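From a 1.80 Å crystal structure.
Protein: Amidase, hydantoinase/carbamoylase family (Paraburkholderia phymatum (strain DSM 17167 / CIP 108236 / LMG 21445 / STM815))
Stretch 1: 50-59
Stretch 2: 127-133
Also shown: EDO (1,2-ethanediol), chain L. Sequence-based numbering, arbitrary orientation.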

# COMPACT_ATOMS: atom_id res chain seq x y z
N ALA A 50 -27.69 24.13 15.04
CA ALA A 50 -28.70 23.50 14.20
C ALA A 50 -29.73 22.76 15.03
O ALA A 50 -30.91 22.73 14.69
CB ALA A 50 -28.02 22.55 13.21
N ARG A 51 -29.29 22.15 16.14
CA ARG A 51 -30.22 21.43 17.00
C ARG A 51 -31.18 22.37 17.71
O ARG A 51 -32.36 22.06 17.87
CB ARG A 51 -29.44 20.58 18.01
CG ARG A 51 -28.78 19.39 17.35
CD ARG A 51 -28.02 18.42 18.27
NE ARG A 51 -27.26 17.60 17.34
CZ ARG A 51 -27.70 16.48 16.78
NH1 ARG A 51 -28.87 15.94 17.13
NH2 ARG A 51 -26.95 15.88 15.86
N ARG A 52 -30.69 23.54 18.14
CA ARG A 52 -31.59 24.51 18.74
C ARG A 52 -32.61 25.00 17.72
O ARG A 52 -33.81 25.11 18.04
CB ARG A 52 -30.79 25.68 19.32
CG ARG A 52 -29.99 25.28 20.54
CD ARG A 52 -29.06 26.38 21.01
NE ARG A 52 -28.36 25.96 22.22
CZ ARG A 52 -27.17 26.42 22.59
NH1 ARG A 52 -26.54 27.31 21.84
NH2 ARG A 52 -26.62 25.98 23.71
N TRP A 53 -32.18 25.27 16.49
CA TRP A 53 -33.12 25.65 15.45
C TRP A 53 -34.15 24.55 15.23
O TRP A 53 -35.36 24.81 15.18
CB TRP A 53 -32.38 25.97 14.15
CG TRP A 53 -33.32 26.11 12.98
CD1 TRP A 53 -34.02 27.23 12.62
CD2 TRP A 53 -33.67 25.09 12.03
NE1 TRP A 53 -34.79 26.97 11.51
CE2 TRP A 53 -34.59 25.67 11.13
CE3 TRP A 53 -33.29 23.76 11.85
CZ2 TRP A 53 -35.14 24.95 10.07
CZ3 TRP A 53 -33.83 23.05 10.79
CH2 TRP A 53 -34.75 23.65 9.91
N LEU A 54 -33.68 23.31 15.12
CA LEU A 54 -34.59 22.19 14.87
C LEU A 54 -35.60 22.04 16.00
O LEU A 54 -36.79 21.79 15.75
CB LEU A 54 -33.78 20.91 14.70
CG LEU A 54 -34.63 19.67 14.46
CD1 LEU A 54 -35.38 19.81 13.13
CD2 LEU A 54 -33.74 18.43 14.48
N ALA A 55 -35.15 22.16 17.25
CA ALA A 55 -36.09 22.03 18.36
C ALA A 55 -37.14 23.13 18.30
O ALA A 55 -38.31 22.90 18.61
CB ALA A 55 -35.33 22.06 19.69
N GLY A 56 -36.73 24.33 17.88
CA GLY A 56 -37.70 25.41 17.72
C GLY A 56 -38.73 25.11 16.65
O GLY A 56 -39.91 25.41 16.81
N ARG A 57 -38.29 24.52 15.53
CA ARG A 57 -39.22 24.15 14.47
C ARG A 57 -40.19 23.07 14.94
O ARG A 57 -41.38 23.09 14.57
CB ARG A 57 -38.47 23.66 13.22
CG ARG A 57 -37.66 24.73 12.51
CD ARG A 57 -38.57 25.89 12.05
NE ARG A 57 -39.25 25.60 10.78
CZ ARG A 57 -40.48 26.01 10.48
NH1 ARG A 57 -41.19 26.70 11.37
NH2 ARG A 57 -41.00 25.72 9.30
N MET A 58 -39.70 22.10 15.72
CA MET A 58 -40.59 21.10 16.29
C MET A 58 -41.60 21.74 17.22
O MET A 58 -42.78 21.36 17.23
CB MET A 58 -39.77 20.05 17.05
CG MET A 58 -38.87 19.21 16.15
SD MET A 58 -37.90 18.07 17.18
CE MET A 58 -37.02 17.11 15.96
N THR A 59 -41.15 22.71 18.03
CA THR A 59 -42.07 23.41 18.91
C THR A 59 -43.11 24.17 18.10
O THR A 59 -44.31 24.10 18.40
CB THR A 59 -41.29 24.36 19.82
OG1 THR A 59 -40.43 23.58 20.66
CG2 THR A 59 -42.25 25.17 20.68
N ASP A 127 -44.02 11.31 16.54
CA ASP A 127 -42.82 11.85 17.17
C ASP A 127 -41.75 12.05 16.09
O ASP A 127 -41.73 11.34 15.09
CB ASP A 127 -42.24 10.91 18.25
CG ASP A 127 -43.19 10.63 19.41
OD1 ASP A 127 -44.18 11.37 19.65
OD2 ASP A 127 -42.91 9.65 20.15
N VAL A 128 -40.85 13.02 16.30
CA VAL A 128 -39.79 13.31 15.33
C VAL A 128 -38.44 13.28 16.03
O VAL A 128 -38.29 13.89 17.10
CB VAL A 128 -40.03 14.68 14.65
CG1 VAL A 128 -38.95 14.95 13.61
CG2 VAL A 128 -41.41 14.72 14.01
N ALA A 129 -37.43 12.66 15.40
CA ALA A 129 -36.14 12.51 16.07
C ALA A 129 -34.96 12.84 15.16
O ALA A 129 -34.96 12.51 13.97
CB ALA A 129 -35.94 11.08 16.58
N SER A 130 -33.94 13.47 15.75
CA SER A 130 -32.58 13.50 15.19
C SER A 130 -31.66 12.83 16.21
O SER A 130 -31.29 13.44 17.21
CB SER A 130 -32.12 14.93 14.89
OG SER A 130 -30.75 14.92 14.50
N TRP A 131 -31.31 11.57 15.95
CA TRP A 131 -30.46 10.83 16.88
C TRP A 131 -29.03 11.36 16.81
O TRP A 131 -28.46 11.48 15.73
CB TRP A 131 -30.45 9.34 16.54
CG TRP A 131 -31.80 8.76 16.26
CD1 TRP A 131 -32.26 8.27 15.06
CD2 TRP A 131 -32.88 8.62 17.19
NE1 TRP A 131 -33.56 7.82 15.21
CE2 TRP A 131 -33.96 8.03 16.50
CE3 TRP A 131 -33.03 8.93 18.56
CZ2 TRP A 131 -35.18 7.74 17.12
CZ3 TRP A 131 -34.25 8.65 19.17
CH2 TRP A 131 -35.30 8.06 18.45
N ILE A 132 -28.43 11.63 17.98
CA ILE A 132 -27.08 12.19 18.01
C ILE A 132 -26.07 11.16 17.49
O ILE A 132 -26.19 9.95 17.75
CB ILE A 132 -26.72 12.66 19.43
CG1 ILE A 132 -25.37 13.40 19.46
CG2 ILE A 132 -26.66 11.48 20.41
CD1 ILE A 132 -25.38 14.72 18.70
N ASP A 133 -25.08 11.65 16.74
CA ASP A 133 -23.83 10.92 16.43
C ASP A 133 -24.06 9.57 15.76
O ASP A 133 -23.39 8.58 16.07
CB ASP A 133 -22.95 10.76 17.67
CG ASP A 133 -21.46 10.77 17.32
OD1 ASP A 133 -21.14 11.33 16.25
OD2 ASP A 133 -20.63 10.23 18.09
C1 EDO L . -45.67 25.83 9.65
O1 EDO L . -44.38 26.46 9.57
C2 EDO L . -45.94 25.23 11.04
O2 EDO L . -44.82 25.41 11.91
O HOH W 1 -27.55 13.65 14.69

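This is a small, mostly side-chain-mediated packing of a helix against an antiparallel strand and the loop that follows it, apolar at one end and built around a buried arginine at the other. The axes of helix 50-59 and strand 127-130 approach to 10.6 Å, and their N-to-C directions differ by 175°. The antiparallel register is visible in the CA pairs, with Met 58 facing Val 128 at 7.9 Å between CA atoms and Arg 51 facing Ser 130 at 8.5 Å. Together the two stretches bury 289 Å².

The helix presents Arg 51, Leu 54 and Met 58, whose CA-to-CB bonds all point toward the other stretch. Their spacing of three and four residues places them along one side of a regular helix, whose i to i+4 backbone hydrogen bonds, such as Met 58 N to Leu 54 O at 2.9 Å, are intact. On the strand, alternation selects the partners: Val 128 and Ser 130 point toward the helix, whereas Ala 129 between them points away.

At the apolar end, Met 58 has an m, t, t side chain, an extended form that carries its terminal methyl to the strand. Met 58 CE lies 3.7 Å from Val 128 CG1 and 3.6 Å from Val 128 O, so the methyl meets both side chain and backbone. Leu 54 fills the middle, with its CD2 3.9 Å from Ser 130 CB.

Arg 51 supplies the largest covered area of any residue here, 80 Å². With chi1 m and chi2 and chi3 both t, its chain reaches out to place the guanidinium beside Ser 130 and Ile 132. The hydrogen bond from Arg 51 NH1 to Ser 130 OG is weak: the distance is 3.4 Å and the N-H...acceptor angle only 126°, the hydroxyl lying oblique to the guanidinium. Ile 132 CD1 sits over one face of that group, 3.4 Å from Arg 51 NH2. The CA-to-CB bond of Ile 132 points sideways, but the end of its side chain comes nearer, which lets the methyl cover the planar cation.

A water bridges the two stretches at this end. Its O accepts a hydrogen bond from Arg 51 NH2 at 2.6 Å and donates one to Trp 131 O at 2.6 Å. Both distances are much shorter than the direct serine bond, so the better-formed polar link across the contact is the water-mediated one.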